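Local coordinates for uncharacterized protein (Mycobacterium tuberculosis, PDB 3KFW) that is of unknown function but, as a PaaX-family protein with a helix-turn-helix region, probably binds DNA as a transcriptional repressor, at residues 17-23 with 55-61; 28-33 with 229-233; 87-93 with 121-127. One frame throughout, in Å; residues are numbered along the deposited sequence.

Interaction 1 (17-23 with 55-61); sequences HPAWATA and RSADGYR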
loop_
_atom_site.group_PDB
_atom_site.type_symbol
_atom_site.label_atom_id
_atom_site.label_comp_id
_atom_site.label_asym_id
_atom_site.label_seq_id
_atom_site.Cartn_x
_atom_site.Cartn_y
_atom_site.Cartn_z
ATOM N N HIS A 17 7.621 44.389 -18.561
ATOM C CA HIS A 17 6.543 44.226 -19.540
ATOM C C HIS A 17 5.317 45.110 -19.207
ATOM O O HIS A 17 4.846 45.078 -18.095
ATOM C CB HIS A 17 6.154 42.758 -19.685
ATOM C CG HIS A 17 5.433 42.474 -20.961
ATOM N ND1 HIS A 17 4.096 42.783 -21.146
ATOM C CD2 HIS A 17 5.866 41.952 -22.136
ATOM C CE1 HIS A 17 3.730 42.435 -22.368
ATOM N NE2 HIS A 17 4.787 41.937 -22.993
ATOM N N PRO A 18 4.797 45.888 -20.167
ATOM C CA PRO A 18 5.043 45.943 -21.629
ATOM C C PRO A 18 6.165 46.866 -22.103
ATOM O O PRO A 18 6.368 46.995 -23.312
ATOM C CB PRO A 18 3.696 46.516 -22.185
ATOM C CG PRO A 18 3.283 47.484 -21.160
ATOM C CD PRO A 18 3.694 46.802 -19.789
ATOM N N ALA A 19 6.837 47.562 -21.196
ATOM C CA ALA A 19 7.974 48.404 -21.616
ATOM C C ALA A 19 9.105 47.543 -22.282
ATOM O O ALA A 19 9.157 46.337 -22.080
ATOM C CB ALA A 19 8.501 49.239 -20.431
ATOM N N TRP A 20 9.955 48.158 -23.095
ATOM C CA TRP A 20 10.979 47.448 -23.902
ATOM C C TRP A 20 12.254 47.943 -23.333
ATOM O O TRP A 20 12.309 49.092 -22.835
ATOM C CB TRP A 20 10.971 47.912 -25.353
ATOM C CG TRP A 20 9.772 47.535 -26.125
ATOM C CD1 TRP A 20 8.593 48.245 -26.227
ATOM C CD2 TRP A 20 9.604 46.345 -26.936
ATOM N NE1 TRP A 20 7.722 47.557 -27.020
ATOM C CE2 TRP A 20 8.317 46.405 -27.490
ATOM C CE3 TRP A 20 10.401 45.225 -27.200
ATOM C CZ2 TRP A 20 7.820 45.404 -28.330
ATOM C CZ3 TRP A 20 9.899 44.231 -28.045
ATOM C CH2 TRP A 20 8.621 44.329 -28.594
ATOM N N ALA A 21 13.271 47.086 -23.407
ATOM C CA ALA A 21 14.576 47.365 -22.863
ATOM C C ALA A 21 15.618 47.204 -24.013
ATOM O O ALA A 21 15.708 46.124 -24.633
ATOM C CB ALA A 21 14.862 46.416 -21.727
ATOM N N THR A 22 16.386 48.267 -24.286
ATOM C CA THR A 22 17.392 48.233 -25.351
ATOM C C THR A 22 18.547 47.373 -24.927
ATOM O O THR A 22 18.875 47.303 -23.732
ATOM C CB THR A 22 17.960 49.639 -25.705
ATOM O OG1 THR A 22 18.864 50.098 -24.674
ATOM C CG2 THR A 22 16.811 50.683 -25.940
ATOM N N ALA A 23 19.178 46.727 -25.899
ATOM C CA ALA A 23 20.493 46.089 -25.698
ATOM C C ALA A 23 21.408 46.881 -24.767
ATOM O O ALA A 23 21.902 46.354 -23.787
ATOM C CB ALA A 23 21.161 45.906 -27.016
ATOM N N ARG A 55 11.783 40.715 -29.898
ATOM C CA ARG A 55 12.525 41.952 -30.161
ATOM C C ARG A 55 11.820 42.936 -31.106
ATOM O O ARG A 55 11.015 42.568 -31.954
ATOM C CB ARG A 55 13.968 41.674 -30.637
ATOM C CG ARG A 55 14.155 41.181 -32.052
ATOM C CD ARG A 55 15.647 41.041 -32.361
ATOM N NE ARG A 55 15.947 40.287 -33.598
ATOM C CZ ARG A 55 15.039 39.626 -34.341
ATOM N NH1 ARG A 55 13.776 39.597 -33.948
ATOM N NH2 ARG A 55 15.390 38.971 -35.455
ATOM N N SER A 56 12.146 44.209 -30.964
ATOM C CA SER A 56 11.593 45.177 -31.874
ATOM C C SER A 56 12.649 46.238 -32.060
ATOM O O SER A 56 13.716 46.137 -31.478
ATOM C CB SER A 56 10.329 45.757 -31.249
ATOM O OG SER A 56 10.693 46.628 -30.202
ATOM N N ALA A 57 12.347 47.255 -32.849
ATOM C CA ALA A 57 13.191 48.445 -32.941
ATOM C C ALA A 57 13.453 49.078 -31.576
ATOM O O ALA A 57 14.532 49.640 -31.355
ATOM C CB ALA A 57 12.598 49.448 -33.877
ATOM N N ASP A 58 12.519 48.968 -30.637
ATOM C CA ASP A 58 12.779 49.544 -29.286
ATOM C C ASP A 58 13.522 48.622 -28.296
ATOM O O ASP A 58 13.876 49.047 -27.175
ATOM C CB ASP A 58 11.505 50.113 -28.674
ATOM C CG ASP A 58 10.837 51.135 -29.565
ATOM O OD1 ASP A 58 11.396 52.196 -29.882
ATOM O OD2 ASP A 58 9.709 50.869 -29.987
ATOM N N GLY A 59 13.746 47.368 -28.709
ATOM C CA GLY A 59 14.682 46.469 -28.037
ATOM C C GLY A 59 14.062 45.133 -27.669
ATOM O O GLY A 59 13.680 44.364 -28.540
ATOM N N TYR A 60 13.942 44.864 -26.374
ATOM C CA TYR A 60 13.543 43.548 -25.893
ATOM C C TYR A 60 12.548 43.649 -24.720
ATOM O O TYR A 60 12.611 44.588 -23.907
ATOM C CB TYR A 60 14.787 42.773 -25.453
ATOM C CG TYR A 60 15.870 42.570 -26.523
ATOM C CD1 TYR A 60 15.842 41.457 -27.353
ATOM C CD2 TYR A 60 16.925 43.486 -26.686
ATOM C CE1 TYR A 60 16.824 41.252 -28.323
ATOM C CE2 TYR A 60 17.963 43.285 -27.684
ATOM C CZ TYR A 60 17.902 42.163 -28.494
ATOM O OH TYR A 60 18.856 41.919 -29.517
ATOM N N ARG A 61 11.603 42.716 -24.680
ATOM C CA ARG A 61 10.696 42.571 -23.579
ATOM C C ARG A 61 10.275 41.084 -23.602
ATOM O O ARG A 61 10.519 40.390 -24.602
ATOM C CB ARG A 61 9.493 43.527 -23.671
ATOM C CG ARG A 61 8.466 43.091 -24.653
ATOM C CD ARG A 61 7.201 43.949 -24.638
ATOM N NE ARG A 61 6.321 43.585 -25.744
ATOM C CZ ARG A 61 5.199 44.231 -26.073
ATOM N NH1 ARG A 61 4.804 45.269 -25.342
ATOM N NH2 ARG A 61 4.453 43.814 -27.103
#
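Arg61 slides its guanidinium between two rings, with Trp20 CZ2 over one face, His17 NE2 over the opposite face and the Pro18 carbonyl at its edge. The indole plane lies only 15° from that of the guanidinium. Trp20 is itself sandwiched, carrying the Arg61 side chain on one face and Ser56 on the other, where Ser56 CB sits 3.7 Å from the centre of the six-membered ring. The arrangement is consistent with a winged helix-turn-helix domain, in which strands 53-56 and 59-62 would form the wing; residues 17-23, from the loop between the first two helices, pair with this hairpin through one antiparallel bridge. In that bridge Ala21 N reaches Tyr60 O at 2.6 Å, and Tyr60 N returns a bond to Ala21 O. A long, flat-ended arginine suits its slot: Arg61 CG stands between its own N and C (chi1 77°), and the extended chain crosses the indole. Arg61 NH1 then donates to a lone pair of Pro18 O at 3.1 Å. At the hairpin's tip, a type I turn, Ser56 OG accepts from Asp58 N at 3.0 Å, an ST turn. Gly59, with positive phi and no side chain, lets Thr22 come close. Tyr60 packs on Leu44 and Val48 of helix 37-49 and turns its ring edge inward, with Tyr60 CD2 3.6 Å from Ala21 O.

Interaction 2 (28-33 with 229-233); sequences QLTADF and RRDAT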
loop_
_atom_site.group_PDB
_atom_site.type_symbol
_atom_site.label_atom_id
_atom_site.label_comp_id
_atom_site.label_asym_id
_atom_site.label_seq_id
_atom_site.Cartn_x
_atom_site.Cartn_y
_atom_site.Cartn_z
ATOM N N GLN A 28 24.074 47.396 -19.537
ATOM C CA GLN A 28 24.320 48.118 -18.289
ATOM C C GLN A 28 23.811 47.405 -17.036
ATOM O O GLN A 28 24.517 47.302 -16.058
ATOM C CB GLN A 28 23.768 49.538 -18.387
ATOM C CG GLN A 28 24.525 50.344 -19.421
ATOM C CD GLN A 28 23.925 51.709 -19.707
ATOM O OE1 GLN A 28 24.448 52.725 -19.243
ATOM N NE2 GLN A 28 22.831 51.748 -20.502
ATOM N N LEU A 29 22.602 46.872 -17.084
ATOM C CA LEU A 29 22.009 46.217 -15.918
ATOM C C LEU A 29 22.577 44.824 -15.682
ATOM O O LEU A 29 22.460 44.261 -14.589
ATOM C CB LEU A 29 20.501 46.116 -16.113
ATOM C CG LEU A 29 19.728 47.443 -16.089
ATOM C CD1 LEU A 29 18.442 47.472 -16.982
ATOM C CD2 LEU A 29 19.435 47.772 -14.637
ATOM N N THR A 30 23.187 44.268 -16.714
ATOM C CA THR A 30 23.614 42.882 -16.689
ATOM C C THR A 30 25.059 42.687 -16.217
ATOM O O THR A 30 25.481 41.553 -15.997
ATOM C CB THR A 30 23.431 42.266 -18.097
ATOM O OG1 THR A 30 23.248 40.857 -17.991
ATOM C CG2 THR A 30 24.636 42.567 -19.015
ATOM N N ALA A 31 25.793 43.793 -16.049
ATOM C CA ALA A 31 27.271 43.798 -15.864
ATOM C C ALA A 31 27.763 43.696 -14.408
ATOM O O ALA A 31 28.865 43.199 -14.135
ATOM C CB ALA A 31 27.882 45.039 -16.531
ATOM N N ASP A 32 26.964 44.196 -13.479
ATOM C CA ASP A 32 27.254 44.073 -12.054
ATOM C C ASP A 32 27.135 42.593 -11.695
ATOM O O ASP A 32 27.561 42.167 -10.624
ATOM C CB ASP A 32 26.244 44.883 -11.247
ATOM C CG ASP A 32 25.738 46.142 -12.007
ATOM O OD1 ASP A 32 25.267 46.076 -13.214
ATOM O OD2 ASP A 32 25.817 47.215 -11.354
ATOM N N PHE A 33 26.546 41.824 -12.612
ATOM C CA PHE A 33 26.412 40.384 -12.482
ATOM C C PHE A 33 27.542 39.717 -13.225
ATOM O O PHE A 33 27.772 38.518 -13.069
ATOM C CB PHE A 33 25.119 39.896 -13.081
ATOM C CG PHE A 33 23.900 40.264 -12.306
ATOM C CD1 PHE A 33 23.218 41.440 -12.583
ATOM C CD2 PHE A 33 23.389 39.403 -11.352
ATOM C CE1 PHE A 33 22.061 41.771 -11.922
ATOM C CE2 PHE A 33 22.235 39.722 -10.658
ATOM C CZ PHE A 33 21.559 40.916 -10.955
ATOM N N ARG A 229 16.590 49.444 -10.180
ATOM C CA ARG A 229 17.820 49.533 -10.986
ATOM C C ARG A 229 17.540 49.825 -12.453
ATOM O O ARG A 229 18.338 50.474 -13.141
ATOM C CB ARG A 229 18.584 48.217 -10.926
ATOM C CG ARG A 229 19.367 48.002 -9.665
ATOM C CD ARG A 229 20.101 46.682 -9.698
ATOM N NE ARG A 229 21.259 46.694 -10.599
ATOM C CZ ARG A 229 21.386 45.951 -11.710
ATOM N NH1 ARG A 229 20.416 45.108 -12.091
ATOM N NH2 ARG A 229 22.497 46.048 -12.448
ATOM N N ARG A 230 16.405 49.318 -12.924
ATOM C CA ARG A 230 16.007 49.402 -14.312
ATOM C C ARG A 230 15.289 50.706 -14.618
ATOM O O ARG A 230 15.132 51.056 -15.781
ATOM C CB ARG A 230 15.136 48.199 -14.652
ATOM C CG ARG A 230 14.763 48.073 -16.079
ATOM C CD ARG A 230 13.664 47.073 -16.316
ATOM N NE ARG A 230 12.479 47.296 -15.501
ATOM C CZ ARG A 230 11.959 46.348 -14.740
ATOM N NH1 ARG A 230 10.893 46.574 -13.998
ATOM N NH2 ARG A 230 12.533 45.152 -14.725
ATOM N N ASP A 231 14.864 51.437 -13.592
ATOM C CA ASP A 231 14.352 52.801 -13.794
ATOM C C ASP A 231 15.490 53.789 -13.707
ATOM O O ASP A 231 15.496 54.793 -14.411
ATOM C CB ASP A 231 13.303 53.171 -12.749
ATOM C CG ASP A 231 12.259 52.090 -12.564
ATOM O OD1 ASP A 231 11.988 51.336 -13.524
ATOM O OD2 ASP A 231 11.718 51.975 -11.448
ATOM N N ALA A 232 16.447 53.511 -12.825
ATOM C CA ALA A 232 17.670 54.309 -12.708
ATOM C C ALA A 232 18.382 54.465 -14.069
ATOM O O ALA A 232 18.662 55.602 -14.527
ATOM C CB ALA A 232 18.598 53.696 -11.671
ATOM N N THR A 233 18.631 53.319 -14.713
ATOM C CA THR A 233 19.236 53.256 -16.056
ATOM C C THR A 233 18.341 53.806 -17.180
ATOM O O THR A 233 18.825 54.540 -18.053
ATOM C CB THR A 233 19.678 51.821 -16.394
ATOM O OG1 THR A 233 20.466 51.305 -15.310
ATOM C CG2 THR A 233 20.501 51.784 -17.678
#
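Leu29 and Arg230 bring the two backbones nearest, their CA atoms 7.0 Å apart, as helix 212-234 passes beside the last turn of helix 23-30. Arg229 makes the polar bridge: its side chain bends at chi3 (73°), which swings Arg229 NH2 onto Leu29 O at 2.8 Å. This bond is nearly straight, lies in the guanidinium plane and comes in tilted from the carbonyl plane. The same nitrogen, Arg229 NH2, forms a salt bridge with Asp32 OD1 at 2.9 Å, the carboxylate standing almost perpendicular to the guanidinium. One NH2 group thus ties together a backbone carbonyl and an acid three residues further on, a double task for which arginine is well suited. Helix 23-30 is probably the first helix of the helix-turn-helix, with residues 31-33 leading into the turn, so the contact joins the end of this helix to helix 212-234 of the C-terminal region. Leu29 supplies the apolar part: its CD2 rests over a face of the Arg229 guanidinium, while Leu29 CD1 touches Arg230 CG at 3.8 Å. Beyond that carbon Arg230 leads away, its NH2 bonding to Val12 O and Leu14 O. Thr233 turns its polar atom back to its own helix, Thr233 OG1 donating to Arg229 O at 3.2 Å, nearly in line with the C=O bond. The methyl Thr233 CG2 is left to meet Gln28 NE2 at 3.7 Å.

Interaction 3 (87-93 with 121-127); sequences NWHMLIV and GVWMRPD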
loop_
_atom_site.group_PDB
_atom_site.type_symbol
_atom_site.label_atom_id
_atom_site.label_comp_id
_atom_site.label_asym_id
_atom_site.label_seq_id
_atom_site.Cartn_x
_atom_site.Cartn_y
_atom_site.Cartn_z
ATOM N N ASN A 87 -11.876 21.851 7.543
ATOM C CA ASN A 87 -12.046 20.818 6.542
ATOM C C ASN A 87 -10.786 20.592 5.731
ATOM O O ASN A 87 -10.046 21.544 5.467
ATOM C CB ASN A 87 -13.196 21.139 5.612
ATOM C CG ASN A 87 -14.531 21.043 6.299
ATOM O OD1 ASN A 87 -15.068 19.960 6.505
ATOM N ND2 ASN A 87 -15.089 22.187 6.641
ATOM N N TRP A 88 -10.575 19.336 5.339
ATOM C CA TRP A 88 -9.456 18.925 4.544
ATOM C C TRP A 88 -9.932 18.348 3.204
ATOM O O TRP A 88 -10.921 17.611 3.141
ATOM C CB TRP A 88 -8.682 17.823 5.304
ATOM C CG TRP A 88 -8.048 18.326 6.565
ATOM C CD1 TRP A 88 -8.691 18.654 7.746
ATOM C CD2 TRP A 88 -6.660 18.568 6.789
ATOM N NE1 TRP A 88 -7.787 19.066 8.674
ATOM C CE2 TRP A 88 -6.531 19.029 8.133
ATOM C CE3 TRP A 88 -5.516 18.403 6.015
ATOM C CZ2 TRP A 88 -5.295 19.375 8.701
ATOM C CZ3 TRP A 88 -4.283 18.707 6.573
ATOM C CH2 TRP A 88 -4.184 19.227 7.919
ATOM N N HIS A 89 -9.225 18.677 2.133
ATOM C CA HIS A 89 -9.365 17.944 0.889
ATOM C C HIS A 89 -8.643 16.627 1.025
ATOM O O HIS A 89 -7.532 16.591 1.547
ATOM C CB HIS A 89 -8.791 18.742 -0.288
ATOM C CG HIS A 89 -9.686 19.860 -0.735
ATOM N ND1 HIS A 89 -9.213 21.007 -1.354
ATOM C CD2 HIS A 89 -11.032 20.008 -0.633
ATOM C CE1 HIS A 89 -10.233 21.788 -1.640
ATOM N NE2 HIS A 89 -11.344 21.207 -1.216
HETATM N N MSE A 90 -9.251 15.553 0.533
HETATM C CA MSE A 90 -8.639 14.229 0.607
HETATM C C MSE A 90 -8.688 13.491 -0.705
HETATM O O MSE A 90 -9.729 13.297 -1.315
HETATM C CB MSE A 90 -9.323 13.396 1.661
HETATM C CG MSE A 90 -8.423 12.319 2.228
HETATM SE SE MSE A 90 -9.273 11.498 3.792
HETATM C CE MSE A 90 -9.781 9.989 2.694
ATOM N N LEU A 91 -7.540 13.057 -1.151
ATOM C CA LEU A 91 -7.496 12.344 -2.369
ATOM C C LEU A 91 -6.905 10.957 -2.085
ATOM O O LEU A 91 -5.793 10.853 -1.643
ATOM C CB LEU A 91 -6.670 13.129 -3.394
ATOM C CG LEU A 91 -7.168 14.507 -3.850
ATOM C CD1 LEU A 91 -6.049 15.183 -4.726
ATOM C CD2 LEU A 91 -8.452 14.421 -4.618
ATOM N N ILE A 92 -7.708 9.920 -2.339
ATOM C CA ILE A 92 -7.394 8.514 -2.162
ATOM C C ILE A 92 -7.079 7.919 -3.534
ATOM O O ILE A 92 -7.933 7.926 -4.405
ATOM C CB ILE A 92 -8.660 7.744 -1.615
ATOM C CG1 ILE A 92 -9.219 8.394 -0.366
ATOM C CG2 ILE A 92 -8.346 6.245 -1.323
ATOM C CD1 ILE A 92 -8.194 8.532 0.670
ATOM N N VAL A 93 -5.886 7.384 -3.736
ATOM C CA VAL A 93 -5.634 6.808 -5.045
ATOM C C VAL A 93 -6.232 5.409 -5.136
ATOM O O VAL A 93 -6.004 4.584 -4.254
ATOM C CB VAL A 93 -4.151 6.976 -5.557
ATOM C CG1 VAL A 93 -3.269 7.712 -4.553
ATOM C CG2 VAL A 93 -3.544 5.646 -6.072
ATOM N N GLY A 121 -0.924 6.263 -0.674
ATOM C CA GLY A 121 -2.178 6.423 -1.421
ATOM C C GLY A 121 -3.225 7.371 -0.799
ATOM O O GLY A 121 -4.352 7.464 -1.303
ATOM N N VAL A 122 -2.867 8.032 0.308
ATOM C CA VAL A 122 -3.722 8.970 0.983
ATOM C C VAL A 122 -3.037 10.353 1.046
ATOM O O VAL A 122 -2.080 10.556 1.813
ATOM C CB VAL A 122 -3.985 8.521 2.453
ATOM C CG1 VAL A 122 -5.026 9.378 3.058
ATOM C CG2 VAL A 122 -4.424 7.060 2.530
ATOM N N TRP A 123 -3.538 11.308 0.269
ATOM C CA TRP A 123 -2.987 12.626 0.219
ATOM C C TRP A 123 -4.033 13.588 0.755
ATOM O O TRP A 123 -5.222 13.378 0.516
ATOM C CB TRP A 123 -2.618 12.976 -1.211
ATOM C CG TRP A 123 -1.558 12.140 -1.818
ATOM C CD1 TRP A 123 -1.719 10.905 -2.418
ATOM C CD2 TRP A 123 -0.179 12.468 -1.961
ATOM N NE1 TRP A 123 -0.531 10.461 -2.922
ATOM C CE2 TRP A 123 0.439 11.383 -2.654
ATOM C CE3 TRP A 123 0.604 13.564 -1.571
ATOM C CZ2 TRP A 123 1.809 11.340 -2.923
ATOM C CZ3 TRP A 123 1.967 13.541 -1.855
ATOM C CH2 TRP A 123 2.560 12.433 -2.514
HETATM N N MSE A 124 -3.613 14.614 1.504
HETATM C CA MSE A 124 -4.570 15.552 2.133
HETATM C C MSE A 124 -3.997 16.908 2.182
HETATM O O MSE A 124 -2.795 17.071 2.072
HETATM C CB MSE A 124 -4.849 15.232 3.596
HETATM C CG MSE A 124 -5.494 13.963 3.812
HETATM SE SE MSE A 124 -5.513 13.464 5.696
HETATM C CE MSE A 124 -6.977 14.629 6.265
ATOM N N ARG A 125 -4.866 17.881 2.389
ATOM C CA ARG A 125 -4.448 19.243 2.693
ATOM C C ARG A 125 -5.680 19.993 3.161
ATOM O O ARG A 125 -6.787 19.527 2.943
ATOM C CB ARG A 125 -3.786 19.939 1.481
ATOM C CG ARG A 125 -4.745 20.280 0.362
ATOM C CD ARG A 125 -4.583 21.723 -0.073
ATOM N NE ARG A 125 -3.214 22.155 0.186
ATOM C CZ ARG A 125 -2.874 23.103 1.045
ATOM N NH1 ARG A 125 -3.797 23.732 1.723
ATOM N NH2 ARG A 125 -1.602 23.396 1.216
ATOM N N PRO A 126 -5.500 21.135 3.857
ATOM C CA PRO A 126 -6.689 21.916 4.243
ATOM C C PRO A 126 -7.421 22.436 3.005
ATOM O O PRO A 126 -6.792 22.617 1.984
ATOM C CB PRO A 126 -6.101 23.064 5.052
ATOM C CG PRO A 126 -4.761 22.587 5.503
ATOM C CD PRO A 126 -4.258 21.644 4.482
ATOM N N ASP A 127 -8.724 22.691 3.062
ATOM C CA ASP A 127 -9.398 23.109 1.843
ATOM C C ASP A 127 -9.330 24.619 1.599
ATOM O O ASP A 127 -10.161 25.150 0.859
ATOM C CB ASP A 127 -10.838 22.597 1.797
ATOM C CG ASP A 127 -11.743 23.323 2.745
ATOM O OD1 ASP A 127 -11.213 24.071 3.580
ATOM O OD2 ASP A 127 -12.990 23.166 2.661
#
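Met90 and Met124, both present as selenomethionine, lie side by side on the buried, apolar part of the contact, their CG atoms 3.7 Å apart. Strands 88-93 and 122-126 are the central antiparallel pair of a ferredoxin-like sheet with strand order 2-3-1-4, consistent with a Cas2-like domain. On the same face, Ile92 CD1 meets Val122 CG1 at 4.1 Å. These flexible or branched apolar chains suit a surface that a second subunit covers: Met90 packs on Met90 of that subunit, and Val122 on its Val122. The other face, with Leu91 and Trp123, is covered by helix 100-112, whose Met110 touches both residues. Between them the backbones exchange two nearly straight bonds, Leu91 N to Trp123 O at 2.9 Å and Trp123 N to Leu91 O at 3.0 Å.

Both ends are less enclosed than this buried middle. At one, Gly121 and Val93 are partly exposed, and Gly121 O, from a residue at positive phi, accepts from Val93 N just before strand 122-126 begins. The other end carries the more polar residues, with Asn87, His89 and Asp127 partly exposed and the bond from His89 N to Arg125 O weak. Trp88 still belongs to the buried side: Pro126 CG stands over its six-membered ring, 4.2 Å from the centre, a CH-pi contact. Arg125, though buried, has its NE satisfied by Arg114 O. Past the proline, Asp127 N donates to Asn87 O at 3.0 Å, and Asp127 CB sits over the His89 imidazole, 3.5 Å from the ring centre.

In the fold
Interactions 1 and 2 both serve the probable winged helix-turn-helix region at the N-terminus and lie close together, their centres about 15 Å apart. Interaction 1 is a surface contact that holds the 53-62 hairpin and the 17-23 loop together, whereas interaction 2, partly buried, ties that region to the C-terminal helix nearly 200 residues later. Both lean on an arginine donating to a backbone carbonyl, but interaction 1 stacks its guanidinium between rings and interaction 2 adds a salt bridge. Interaction 3, about 45 Å from interaction 1 between centres and across the chain's middle, is a buried contact: regular backbone pairing and apolar chains, with a subunit interface against one face of the sheet.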